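Local coordinates for protein VMB-1 (Vibrio alginolyticus, PDB 6JV4) that probably hydrolyses the amide bond of beta-lactam antibiotics with the help of bound zinc ions, as a subclass B1 metallo-beta-lactamase, at residues N20-S26 / A38-I44; T47-D53 / L73-V79; G133-F138 / I149-N155; P140-H144 / G162-K166; S182-N186 / T217-L222. Residue numbers count along the deposited sequence, not the author numbering.

Contact 1 of 5, residues N20-S26 / A38-I44; sequences NVYQHIS and ASGLVVI
His24 lays its imidazole over Gly40, whose CA stands 3.6 Å from the ring centroid in a CH-pi contact. The p rotamer of His24 (chi1 65°) relies on the glycine: a CB on residue 40 would clash with NE2. Strands 21-26 and 38-44 run antiparallel, axes 4.4 Å apart at 148°; Asn20 precedes the first. Tyr22-Val42, His24-Gly40 and Ser26-Ala38 are hydrogen-bonded pairs, with Tyr22 N to Val42 O at 2.9 Å; Ile44 N adds 2.8 Å to Asn20 O. On the face of Val21, Gln23 and Ile25, Gln23 NE2 donates to Ser39 OG (2.9 Å). On the other, Tyr22 CE2 reaches Ile44 CD1 at 3.8 Å. Water 1 lies 2.8 Å from both His24 ND1 and Ser26 OG and 3.1 Å from Ala38 O, to which it can donate. His24 NE2 bonds Asp53 O, and Ser26 OG bonds Trp56 N. Backbone bonds thus carry this beta hairpin, while His24, Ser26 and water 1 form a polar cluster beside Ala38, next to the zinc ligand His205.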
# COMPACT_ATOMS: atom_id res chain seq x y z
N ASN A 20 2.98 10.14 14.19
CA ASN A 20 1.62 9.79 13.72
C ASN A 20 1.66 8.63 12.69
O ASN A 20 0.61 8.33 12.17
CB ASN A 20 0.93 11.02 13.15
CG ASN A 20 0.72 12.07 14.23
OD1 ASN A 20 0.19 11.75 15.28
ND2 ASN A 20 1.18 13.28 13.98
N VAL A 21 2.85 8.14 12.31
CA VAL A 21 2.94 7.18 11.17
C VAL A 21 3.81 6.00 11.61
O VAL A 21 5.02 6.21 11.86
CB VAL A 21 3.48 7.86 9.89
CG1 VAL A 21 3.48 6.91 8.70
CG2 VAL A 21 2.65 9.09 9.51
N TYR A 22 3.25 4.79 11.54
CA TYR A 22 4.00 3.55 11.78
C TYR A 22 3.97 2.72 10.51
O TYR A 22 2.98 2.79 9.75
CB TYR A 22 3.38 2.78 12.94
CG TYR A 22 3.67 3.44 14.26
CD1 TYR A 22 4.66 2.95 15.11
CD2 TYR A 22 2.94 4.55 14.66
CE1 TYR A 22 4.91 3.56 16.34
CE2 TYR A 22 3.17 5.15 15.89
CZ TYR A 22 4.16 4.66 16.72
OH TYR A 22 4.36 5.28 17.92
N GLN A 23 5.06 2.04 10.28
CA GLN A 23 5.18 1.05 9.22
C GLN A 23 4.84 -0.31 9.82
O GLN A 23 5.57 -0.78 10.70
CB GLN A 23 6.59 1.10 8.67
CG GLN A 23 6.89 0.13 7.53
CD GLN A 23 8.36 0.20 7.17
OE1 GLN A 23 9.15 0.88 7.81
NE2 GLN A 23 8.78 -0.47 6.12
N HIS A 24 3.85 -1.01 9.29
CA HIS A 24 3.59 -2.42 9.66
C HIS A 24 4.25 -3.36 8.64
O HIS A 24 4.28 -3.03 7.46
CB HIS A 24 2.13 -2.77 9.83
CG HIS A 24 1.22 -2.69 8.64
ND1 HIS A 24 1.17 -3.69 7.65
CD2 HIS A 24 0.20 -1.83 8.39
CE1 HIS A 24 0.19 -3.37 6.80
NE2 HIS A 24 -0.43 -2.26 7.26
N ILE A 25 4.89 -4.43 9.13
CA ILE A 25 5.79 -5.23 8.30
C ILE A 25 5.44 -6.71 8.50
O ILE A 25 5.21 -7.14 9.64
CB ILE A 25 7.26 -4.97 8.63
CG1 ILE A 25 7.56 -3.46 8.61
CG2 ILE A 25 8.15 -5.73 7.65
CD1 ILE A 25 8.94 -3.12 9.05
N SER A 26 5.35 -7.43 7.40
CA SER A 26 5.10 -8.89 7.43
C SER A 26 5.91 -9.51 6.31
O SER A 26 6.67 -8.79 5.66
CB SER A 26 3.64 -9.21 7.43
OG SER A 26 2.90 -8.44 6.53
N ALA A 38 6.81 -7.26 3.30
CA ALA A 38 5.72 -6.39 2.80
C ALA A 38 5.46 -5.31 3.83
O ALA A 38 5.40 -5.62 5.04
CB ALA A 38 4.49 -7.20 2.58
N SER A 39 5.26 -4.08 3.37
CA SER A 39 4.97 -2.93 4.24
C SER A 39 3.57 -2.37 3.97
O SER A 39 3.17 -2.26 2.83
CB SER A 39 5.95 -1.82 4.02
OG SER A 39 7.27 -2.21 4.35
N GLY A 40 2.92 -1.95 5.04
CA GLY A 40 1.82 -0.98 4.96
C GLY A 40 2.04 0.06 6.04
O GLY A 40 3.13 0.02 6.71
N LEU A 41 1.04 0.89 6.29
CA LEU A 41 1.16 1.96 7.30
C LEU A 41 -0.00 1.90 8.29
O LEU A 41 -1.10 1.44 7.95
CB LEU A 41 1.27 3.34 6.67
CG LEU A 41 2.42 3.56 5.67
CD1 LEU A 41 2.34 4.97 5.14
CD2 LEU A 41 3.78 3.33 6.30
N VAL A 42 0.25 2.48 9.44
CA VAL A 42 -0.81 2.91 10.38
C VAL A 42 -0.66 4.41 10.55
O VAL A 42 0.47 4.86 10.84
CB VAL A 42 -0.73 2.20 11.73
CG1 VAL A 42 -1.75 2.77 12.67
CG2 VAL A 42 -0.90 0.69 11.61
N VAL A 43 -1.72 5.13 10.26
CA VAL A 43 -1.74 6.61 10.36
C VAL A 43 -2.66 6.96 11.52
O VAL A 43 -3.84 6.53 11.55
CB VAL A 43 -2.13 7.28 9.04
CG1 VAL A 43 -2.13 8.81 9.17
CG2 VAL A 43 -1.19 6.85 7.94
N ILE A 44 -2.12 7.79 12.42
CA ILE A 44 -2.83 8.20 13.66
C ILE A 44 -3.25 9.66 13.48
O ILE A 44 -2.37 10.48 13.13
CB ILE A 44 -1.94 8.01 14.89
CG1 ILE A 44 -1.52 6.56 15.07
CG2 ILE A 44 -2.62 8.55 16.16
CD1 ILE A 44 -0.37 6.39 15.99
O HOH W 1 2.65 -5.69 6.40

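Contact 2 of 5, residues T47-D53 / L73-V79; sequences TEAHMID and LTIKSAV
Asp53 N donates to Val79 O at 2.8 Å, the last rung of a parallel ladder that also runs through Ala49 N to Thr74 O (2.8 Å), Lys76 N to Ala49 O (2.9 Å) and Met51 N to Ser77 O (3.0 Å). The strand axes approach to 4.6 Å at 43°. Register pairs Ala49 with Ile75 but Met51 with Ala78, so segment 73-79 spends one extra residue at Lys76, whose psi of -45° breaks the extended run. Side chains add His50 ND1 with Ser77 OG at 2.9 Å and a long salt bridge from Glu48 OE2 to Lys76 NZ at 4.0 Å. Apolar contacts follow: Met51 CB to Ala78 CB at 3.7 Å on one face, Ile52 CG1 to Val79 CG1 at 3.9 Å on the other. Helix 58-70 packs on Ala49 and Met51. Asp53, with positive phi (72°), turns OD1 to Thr81 OG1 near the zinc ligand His82. These are the two parallel strands of a metallo-beta-lactamase beta-alpha-beta crossover, linked through helix 58-70.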
# COMPACT_ATOMS: atom_id res chain seq x y z
N THR A 47 -7.24 10.48 18.24
CA THR A 47 -7.44 9.16 18.88
C THR A 47 -7.88 8.13 17.84
O THR A 47 -8.24 7.03 18.27
CB THR A 47 -8.44 9.20 20.04
OG1 THR A 47 -9.67 9.68 19.53
CG2 THR A 47 -7.91 10.06 21.17
N GLU A 48 -7.91 8.49 16.56
CA GLU A 48 -8.35 7.55 15.51
C GLU A 48 -7.11 7.03 14.77
O GLU A 48 -6.17 7.78 14.55
CB GLU A 48 -9.35 8.21 14.57
CG GLU A 48 -10.57 8.75 15.31
CD GLU A 48 -11.56 9.44 14.40
OE1 GLU A 48 -11.13 10.03 13.38
OE2 GLU A 48 -12.75 9.41 14.73
N ALA A 49 -7.13 5.76 14.43
CA ALA A 49 -6.06 5.15 13.63
C ALA A 49 -6.66 4.61 12.35
O ALA A 49 -7.85 4.22 12.30
CB ALA A 49 -5.39 4.02 14.38
N HIS A 50 -5.79 4.51 11.35
CA HIS A 50 -6.19 4.10 10.00
C HIS A 50 -5.12 3.20 9.42
O HIS A 50 -3.93 3.49 9.65
CB HIS A 50 -6.39 5.33 9.14
CG HIS A 50 -7.36 6.31 9.71
ND1 HIS A 50 -8.68 6.30 9.33
CD2 HIS A 50 -7.21 7.34 10.56
CE1 HIS A 50 -9.31 7.31 9.94
NE2 HIS A 50 -8.43 7.96 10.68
N MET A 51 -5.51 2.14 8.74
CA MET A 51 -4.53 1.26 8.05
C MET A 51 -4.42 1.64 6.59
O MET A 51 -5.47 1.88 5.93
CB MET A 51 -4.94 -0.22 8.14
CG MET A 51 -4.91 -0.75 9.48
SD MET A 51 -5.28 -2.55 9.33
CE MET A 51 -5.78 -2.81 11.03
N ILE A 52 -3.20 1.58 6.06
CA ILE A 52 -2.91 1.60 4.62
C ILE A 52 -2.34 0.21 4.30
O ILE A 52 -1.23 -0.05 4.76
CB ILE A 52 -1.97 2.76 4.25
CG1 ILE A 52 -2.62 4.12 4.61
CG2 ILE A 52 -1.61 2.66 2.78
CD1 ILE A 52 -1.67 5.26 4.41
N ASP A 53 -3.15 -0.62 3.65
CA ASP A 53 -2.93 -2.06 3.44
C ASP A 53 -3.12 -2.80 4.77
O ASP A 53 -2.86 -2.25 5.85
CB ASP A 53 -1.62 -2.38 2.73
CG ASP A 53 -1.56 -1.98 1.26
OD1 ASP A 53 -2.59 -1.44 0.71
OD2 ASP A 53 -0.53 -2.36 0.62
N LEU A 73 -6.26 3.86 21.01
CA LEU A 73 -6.78 4.37 19.72
C LEU A 73 -7.95 3.51 19.23
O LEU A 73 -8.03 2.34 19.59
CB LEU A 73 -5.63 4.34 18.72
CG LEU A 73 -4.39 5.14 19.10
CD1 LEU A 73 -3.26 4.87 18.11
CD2 LEU A 73 -4.68 6.64 19.19
N THR A 74 -8.85 4.12 18.46
CA THR A 74 -9.95 3.46 17.72
C THR A 74 -9.50 3.23 16.27
O THR A 74 -9.16 4.22 15.58
CB THR A 74 -11.22 4.31 17.72
OG1 THR A 74 -11.54 4.45 19.10
CG2 THR A 74 -12.40 3.66 17.03
N ILE A 75 -9.58 2.00 15.80
CA ILE A 75 -9.30 1.71 14.37
C ILE A 75 -10.55 2.08 13.57
O ILE A 75 -11.57 1.36 13.65
CB ILE A 75 -8.79 0.26 14.21
CG1 ILE A 75 -8.71 -0.11 12.73
CG2 ILE A 75 -9.63 -0.75 15.01
CD1 ILE A 75 -7.65 0.62 11.97
N LYS A 76 -10.48 3.18 12.83
CA LYS A 76 -11.61 3.84 12.13
C LYS A 76 -11.79 3.29 10.72
O LYS A 76 -12.94 3.09 10.26
CB LYS A 76 -11.42 5.36 12.03
CG LYS A 76 -11.97 6.12 13.23
CD LYS A 76 -13.48 5.98 13.38
CE LYS A 76 -14.00 6.64 14.63
NZ LYS A 76 -15.48 6.53 14.72
N SER A 77 -10.70 3.14 9.98
CA SER A 77 -10.87 2.73 8.58
C SER A 77 -9.55 2.19 8.05
O SER A 77 -8.54 2.39 8.68
CB SER A 77 -11.38 3.86 7.73
OG SER A 77 -10.36 4.85 7.54
N ALA A 78 -9.63 1.51 6.92
CA ALA A 78 -8.45 1.04 6.18
C ALA A 78 -8.67 1.36 4.72
O ALA A 78 -9.83 1.28 4.23
CB ALA A 78 -8.24 -0.42 6.39
N VAL A 79 -7.59 1.63 4.00
CA VAL A 79 -7.60 1.72 2.53
C VAL A 79 -6.66 0.64 2.00
O VAL A 79 -5.60 0.38 2.62
CB VAL A 79 -7.20 3.11 2.00
CG1 VAL A 79 -5.78 3.51 2.39
CG2 VAL A 79 -7.39 3.21 0.49

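Contact 3 of 5, residues G133-F138 / I149-N155; sequences GVASVF and IVVWLPN
Ser136, which gives the largest area to this pairing, faces Trp152 in an antiparallel hydrogen-bonded pair: Ser136 N to Trp152 O is 2.9 Å and Trp152 N to Ser136 O is 2.8 Å. Its hydroxyl is held by Glu129. Two residues on, Phe138 pairs in the same way with Val150, through Phe138 N to Val150 O at 2.9 Å and Val150 N to Phe138 O at 3.0 Å. Phe138 CB meets Val150 CG2 at 4.0 Å, while the t rotamer (chi1 177°) leads the ring away, to a cation-pi contact with Arg194. Between these pairs Val137 sits opposite Val151 on the other face, sending CG1 to Ile149 CD1 at 3.7 Å; nearby, Ala135 CB meets Leu153 CD2 at 3.6 Å. The strand axes come within 4.5 Å at 151°. On the side away from segment 149-155, Val134 and Ala135 both face Ile131, a classic beta bulge. Water 2 joins Val134 O (2.7 Å) to Asn155 N (2.9 Å), and Asn155 ND2 donates to Gly133 O at 3.1 Å. These strands form a beta hairpin in the second sheet of the alpha-beta/beta-alpha sandwich characteristic of the metallo-beta-lactamase superfamily.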
# COMPACT_ATOMS: atom_id res chain seq x y z
N GLY A 133 -7.03 16.20 5.45
CA GLY A 133 -5.81 16.98 5.72
C GLY A 133 -4.60 16.11 6.04
O GLY A 133 -3.54 16.68 6.43
N VAL A 134 -4.74 14.79 6.00
CA VAL A 134 -3.71 13.87 6.56
C VAL A 134 -3.27 12.84 5.50
O VAL A 134 -2.11 12.47 5.53
CB VAL A 134 -4.23 13.16 7.82
CG1 VAL A 134 -3.26 12.15 8.40
CG2 VAL A 134 -4.57 14.22 8.86
N ALA A 135 -4.21 12.30 4.74
CA ALA A 135 -3.89 11.21 3.79
C ALA A 135 -4.73 11.36 2.53
O ALA A 135 -5.96 11.33 2.62
CB ALA A 135 -4.05 9.86 4.41
N SER A 136 -4.04 11.41 1.38
CA SER A 136 -4.64 11.63 0.05
C SER A 136 -4.34 10.44 -0.85
O SER A 136 -3.16 10.13 -1.02
CB SER A 136 -4.08 12.89 -0.59
OG SER A 136 -4.26 13.97 0.32
N VAL A 137 -5.38 9.84 -1.40
CA VAL A 137 -5.24 8.76 -2.42
C VAL A 137 -5.06 9.37 -3.79
O VAL A 137 -5.75 10.37 -4.15
CB VAL A 137 -6.48 7.86 -2.38
CG1 VAL A 137 -6.54 6.95 -3.60
CG2 VAL A 137 -6.51 7.05 -1.10
N PHE A 138 -4.14 8.83 -4.56
CA PHE A 138 -3.95 9.24 -5.96
C PHE A 138 -3.87 7.98 -6.82
O PHE A 138 -3.06 7.11 -6.52
CB PHE A 138 -2.70 10.07 -6.16
CG PHE A 138 -2.42 10.45 -7.59
CD1 PHE A 138 -3.29 11.23 -8.32
CD2 PHE A 138 -1.25 10.07 -8.22
CE1 PHE A 138 -3.01 11.61 -9.63
CE2 PHE A 138 -0.94 10.48 -9.50
CZ PHE A 138 -1.84 11.24 -10.23
N ILE A 149 -3.07 2.13 -6.42
CA ILE A 149 -3.07 3.55 -5.98
C ILE A 149 -1.88 3.80 -5.08
O ILE A 149 -1.31 2.88 -4.48
CB ILE A 149 -4.39 3.87 -5.24
CG1 ILE A 149 -4.70 2.90 -4.13
CG2 ILE A 149 -5.54 3.93 -6.25
CD1 ILE A 149 -5.80 3.35 -3.17
N VAL A 150 -1.54 5.08 -4.93
CA VAL A 150 -0.55 5.51 -3.93
C VAL A 150 -1.28 6.39 -2.91
O VAL A 150 -2.37 6.91 -3.21
CB VAL A 150 0.64 6.22 -4.58
CG1 VAL A 150 1.35 5.30 -5.58
CG2 VAL A 150 0.24 7.55 -5.21
N VAL A 151 -0.64 6.56 -1.77
CA VAL A 151 -1.24 7.37 -0.69
C VAL A 151 -0.19 8.34 -0.21
O VAL A 151 0.91 7.90 0.14
CB VAL A 151 -1.79 6.50 0.44
CG1 VAL A 151 -2.53 7.39 1.45
CG2 VAL A 151 -2.69 5.39 -0.10
N TRP A 152 -0.53 9.62 -0.23
CA TRP A 152 0.35 10.73 0.18
C TRP A 152 -0.01 11.25 1.55
O TRP A 152 -1.18 11.45 1.79
CB TRP A 152 0.21 11.85 -0.84
CG TRP A 152 0.97 13.12 -0.57
CD1 TRP A 152 0.40 14.35 -0.50
CD2 TRP A 152 2.39 13.33 -0.47
NE1 TRP A 152 1.36 15.32 -0.35
CE2 TRP A 152 2.59 14.72 -0.31
CE3 TRP A 152 3.53 12.51 -0.50
CZ2 TRP A 152 3.87 15.29 -0.26
CZ3 TRP A 152 4.78 13.06 -0.40
CH2 TRP A 152 4.96 14.45 -0.29
N LEU A 153 0.98 11.42 2.42
CA LEU A 153 0.78 11.95 3.78
C LEU A 153 1.45 13.33 3.77
O LEU A 153 2.66 13.42 3.91
CB LEU A 153 1.43 11.01 4.80
CG LEU A 153 0.98 9.56 4.74
CD1 LEU A 153 1.62 8.74 5.88
CD2 LEU A 153 -0.50 9.42 4.74
N PRO A 154 0.68 14.40 3.47
CA PRO A 154 1.27 15.70 3.22
C PRO A 154 2.00 16.27 4.44
O PRO A 154 2.97 17.03 4.23
CB PRO A 154 0.03 16.55 2.81
CG PRO A 154 -1.15 15.86 3.42
CD PRO A 154 -0.77 14.40 3.21
N ASN A 155 1.56 15.97 5.66
CA ASN A 155 2.21 16.57 6.86
C ASN A 155 3.65 16.06 6.99
O ASN A 155 4.52 16.87 7.40
CB ASN A 155 1.39 16.36 8.12
CG ASN A 155 0.02 16.99 7.97
OD1 ASN A 155 -0.06 18.15 7.58
ND2 ASN A 155 -1.04 16.26 8.22
O HOH W 2 -0.10 13.83 6.70

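Contact 4 of 5, residues P140-H144 / G162-K166; sequences PGAGH and GCFVK. With ZN (zinc ion), chain E; ZN (zinc ion), chain F.
No hydrogen bond joins these two loops, although each delivers a ligand to a different zinc ion. They are active-site loops of the metallo-beta-lactamase fold, at the ends of strands 135-138 and 158-162, and they meet through rings. Segment 162-166 is a type I turn from Gly162 to Val165, closed by Val165 N to Gly162 O at 3.0 Å; Gly162 starts it with positive phi (58°). Phe164, chi1 -178° (t), swings its ring to segment 140-144, where Pro140 CG lies over one face, 4.0 Å from the centroid and 3.7 Å from Phe164 CZ. Gly143 CA comes to the ring edge, 4.1 Å from Phe164 CE1, and a CB at position 143 would clash with Phe164 CD1. Trp184 also stacks on the Phe164 ring. Closer to the metals, His144 takes the t rotamer (chi1 169°). Cys163 CB sits over one face of its imidazole, 3.6 Å from the centroid in a CH-pi contact, while His144 CB lies 3.3 Å from Cys163 O. His82 and His84 also bind the zinc of chain E, Asp86 and His205 that of chain F. His144 NE2 binds the former at 2.0 Å and Cys163 SG the latter at 2.4 Å.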
# COMPACT_ATOMS: atom_id res chain seq x y z
N PRO A 140 -2.54 6.79 -10.26
CA PRO A 140 -1.63 7.29 -11.30
C PRO A 140 -1.83 6.65 -12.68
O PRO A 140 -1.23 7.05 -13.65
CB PRO A 140 -0.28 6.92 -10.68
CG PRO A 140 -0.54 5.58 -10.07
CD PRO A 140 -1.88 5.78 -9.41
N GLY A 141 -2.64 5.58 -12.73
CA GLY A 141 -2.73 4.70 -13.89
C GLY A 141 -2.16 3.33 -13.59
O GLY A 141 -1.62 3.09 -12.50
N ALA A 142 -2.23 2.43 -14.57
CA ALA A 142 -1.77 1.04 -14.37
C ALA A 142 -0.26 0.95 -14.18
O ALA A 142 0.52 1.78 -14.76
CB ALA A 142 -2.25 0.25 -15.55
N GLY A 143 0.18 -0.06 -13.44
CA GLY A 143 1.61 -0.40 -13.34
C GLY A 143 1.75 -1.83 -12.89
O GLY A 143 1.58 -2.76 -13.69
N HIS A 144 2.01 -2.01 -11.62
CA HIS A 144 2.06 -3.35 -11.00
C HIS A 144 0.73 -4.09 -11.25
O HIS A 144 0.75 -5.32 -11.53
CB HIS A 144 2.37 -3.20 -9.53
CG HIS A 144 2.19 -4.47 -8.77
ND1 HIS A 144 3.05 -5.53 -8.93
CD2 HIS A 144 1.23 -4.88 -7.92
CE1 HIS A 144 2.65 -6.50 -8.12
NE2 HIS A 144 1.57 -6.14 -7.49
N GLY A 162 3.22 1.45 -2.27
CA GLY A 162 2.69 0.10 -2.40
C GLY A 162 3.42 -0.66 -3.48
O GLY A 162 4.60 -0.33 -3.81
N CYS A 163 2.78 -1.65 -4.06
CA CYS A 163 3.50 -2.52 -5.02
C CYS A 163 3.76 -1.87 -6.37
O CYS A 163 4.51 -2.43 -7.15
CB CYS A 163 2.81 -3.86 -5.13
SG CYS A 163 2.95 -4.72 -3.53
N PHE A 164 3.19 -0.68 -6.62
CA PHE A 164 3.53 0.17 -7.76
C PHE A 164 4.97 0.66 -7.68
O PHE A 164 5.52 1.08 -8.77
CB PHE A 164 2.58 1.36 -7.71
CG PHE A 164 2.69 2.37 -8.82
CD1 PHE A 164 2.26 2.06 -10.10
CD2 PHE A 164 3.18 3.64 -8.56
CE1 PHE A 164 2.32 2.99 -11.12
CE2 PHE A 164 3.31 4.55 -9.60
CZ PHE A 164 2.84 4.24 -10.86
N VAL A 165 5.56 0.70 -6.49
CA VAL A 165 6.97 1.18 -6.32
C VAL A 165 7.84 0.01 -5.84
O VAL A 165 7.51 -0.64 -4.83
CB VAL A 165 7.07 2.38 -5.37
CG1 VAL A 165 8.51 2.84 -5.19
CG2 VAL A 165 6.16 3.50 -5.86
N LYS A 166 8.94 -0.23 -6.56
CA LYS A 166 9.92 -1.26 -6.16
C LYS A 166 10.97 -0.61 -5.26
O LYS A 166 11.17 0.60 -5.29
CB LYS A 166 10.59 -1.86 -7.41
CG LYS A 166 9.64 -2.40 -8.46
CD LYS A 166 8.66 -3.44 -7.93
CE LYS A 166 9.28 -4.75 -7.51
NZ LYS A 166 8.23 -5.75 -7.17
ZN ZN E . 0.53 -7.18 -6.09
ZN ZN F . 3.25 -7.04 -3.63

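Contact 5 of 5, residues S182-N186 / T217-L222; sequences SEWPN and TQALAL
Ser182 and Glu183 lead into helix 184-194 without touching segment 217-222; Glu183 OE2 instead accepts a hydrogen bond from Asn186 ND2 at 3.3 Å. Trp184 makes the first contact. Its CA-to-CB bond points toward the facing helix, CB meeting Ala221 CB at 3.8 Å, and chi1 of -156° (t) with chi2 of -28° carries the indole past Thr217, whose CG2 lies 3.6 Å from NE1. The NE1 proton itself goes to Phe164 O, and the indole stacks on the Phe164 ring. Pro185 follows with the largest buried area of the contact. Its CG touches Ala221 CB at 3.8 Å and Leu222 CD2 at 3.6 Å, and its CA is 4.7 Å from that of Gln218. Gln218 NE2 donates to Pro185 O at 3.0 Å. The extended t,t side chain of Gln218 makes this reach possible, and its amide also bonds Gln189. Asn186 turns away. Segment 217-222 is regular helix, with Ala221 N to Thr217 O at 2.9 Å; Ala221 offers a small surface against which Trp184 and Pro185 close. The arrangement is close helix-helix packing, here between helix 184-194 and the C-terminal helix 212-226 on the outer side of the metallo-beta-lactamase sandwich.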
# COMPACT_ATOMS: atom_id res chain seq x y z
N SER A 182 3.89 -1.62 -20.19
CA SER A 182 3.91 -0.48 -21.14
C SER A 182 3.46 0.80 -20.46
O SER A 182 4.03 1.83 -20.76
CB SER A 182 3.04 -0.74 -22.36
OG SER A 182 3.72 -1.74 -23.10
N GLU A 183 2.45 0.74 -19.59
CA GLU A 183 1.86 1.94 -18.98
C GLU A 183 2.69 2.36 -17.77
O GLU A 183 2.69 3.57 -17.45
CB GLU A 183 0.39 1.73 -18.59
CG GLU A 183 -0.36 3.01 -18.29
CD GLU A 183 -0.52 3.99 -19.46
OE1 GLU A 183 -0.24 3.60 -20.63
OE2 GLU A 183 -0.74 5.19 -19.17
N TRP A 184 3.36 1.43 -17.10
CA TRP A 184 3.96 1.71 -15.77
C TRP A 184 4.85 2.96 -15.78
O TRP A 184 4.79 3.78 -14.88
CB TRP A 184 4.71 0.49 -15.28
CG TRP A 184 4.90 0.35 -13.80
CD1 TRP A 184 4.98 1.33 -12.83
CD2 TRP A 184 5.13 -0.89 -13.12
NE1 TRP A 184 5.25 0.78 -11.61
CE2 TRP A 184 5.34 -0.58 -11.76
CE3 TRP A 184 5.16 -2.23 -13.54
CZ2 TRP A 184 5.61 -1.55 -10.80
CZ3 TRP A 184 5.33 -3.19 -12.57
CH2 TRP A 184 5.58 -2.86 -11.25
N PRO A 185 5.75 3.16 -16.76
CA PRO A 185 6.61 4.35 -16.71
C PRO A 185 5.83 5.66 -16.82
O PRO A 185 6.23 6.64 -16.21
CB PRO A 185 7.54 4.15 -17.89
CG PRO A 185 7.47 2.68 -18.23
CD PRO A 185 6.07 2.24 -17.86
N ASN A 186 4.77 5.70 -17.62
CA ASN A 186 3.93 6.90 -17.76
C ASN A 186 3.19 7.14 -16.43
O ASN A 186 3.15 8.26 -15.92
CB ASN A 186 2.91 6.78 -18.90
CG ASN A 186 2.18 8.08 -19.15
OD1 ASN A 186 2.80 9.13 -19.34
ND2 ASN A 186 0.86 8.05 -19.13
N THR A 217 12.15 2.50 -10.24
CA THR A 217 11.01 1.69 -10.71
C THR A 217 10.67 2.05 -12.16
O THR A 217 10.44 1.13 -12.99
CB THR A 217 9.79 1.87 -9.81
OG1 THR A 217 10.20 1.39 -8.53
CG2 THR A 217 8.61 1.09 -10.33
N GLN A 218 10.68 3.32 -12.53
CA GLN A 218 10.39 3.75 -13.91
C GLN A 218 11.42 3.10 -14.85
O GLN A 218 11.03 2.54 -15.87
CB GLN A 218 10.42 5.28 -13.98
CG GLN A 218 10.05 5.83 -15.34
CD GLN A 218 10.04 7.34 -15.28
OE1 GLN A 218 11.09 7.95 -14.99
NE2 GLN A 218 8.87 7.91 -15.49
N ALA A 219 12.69 3.11 -14.45
CA ALA A 219 13.78 2.53 -15.27
C ALA A 219 13.63 1.01 -15.36
O ALA A 219 13.83 0.42 -16.48
CB ALA A 219 15.15 2.93 -14.77
N LEU A 220 13.24 0.35 -14.27
CA LEU A 220 13.00 -1.12 -14.31
C LEU A 220 11.88 -1.42 -15.31
O LEU A 220 12.02 -2.45 -16.06
CB LEU A 220 12.59 -1.66 -12.95
CG LEU A 220 13.69 -1.73 -11.89
CD1 LEU A 220 13.13 -2.21 -10.59
CD2 LEU A 220 14.81 -2.61 -12.32
N ALA A 221 10.82 -0.62 -15.32
CA ALA A 221 9.68 -0.89 -16.22
C ALA A 221 10.13 -0.63 -17.67
O ALA A 221 9.76 -1.40 -18.59
CB ALA A 221 8.46 -0.11 -15.83
N LEU A 222 10.89 0.43 -17.90
CA LEU A 222 11.35 0.71 -19.27
C LEU A 222 12.28 -0.42 -19.73
O LEU A 222 12.14 -0.84 -20.93
CB LEU A 222 12.02 2.07 -19.29
CG LEU A 222 11.09 3.26 -19.18
CD1 LEU A 222 11.91 4.51 -18.86
CD2 LEU A 222 10.17 3.49 -20.40

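How the contacts relate
The five contacts illustrate how chemistry follows position in a layered fold. Contacts 1, 2 and 4 are buried; contacts 3 and 5 are partly buried. Contacts 1 and 2 share the seven-stranded sheet, where strands 36-45 and 48-52 are neighbours, yet one is a hairpin and the other a parallel pair joined through a helix. Contact 3 belongs to the second sheet and meets both through aliphatic side chains, as in Val43 with Val134 and Ile52 with Val151. Backbone ladders dominate these three. Contact 4 has no cross-segment hydrogen bond and relies on rings and metal ligation. Contact 5, farther from the chain's centre, packs helices; it touches contact 4 through the Phe164-Trp184 and Lys166-Thr217 hydrogen bonds.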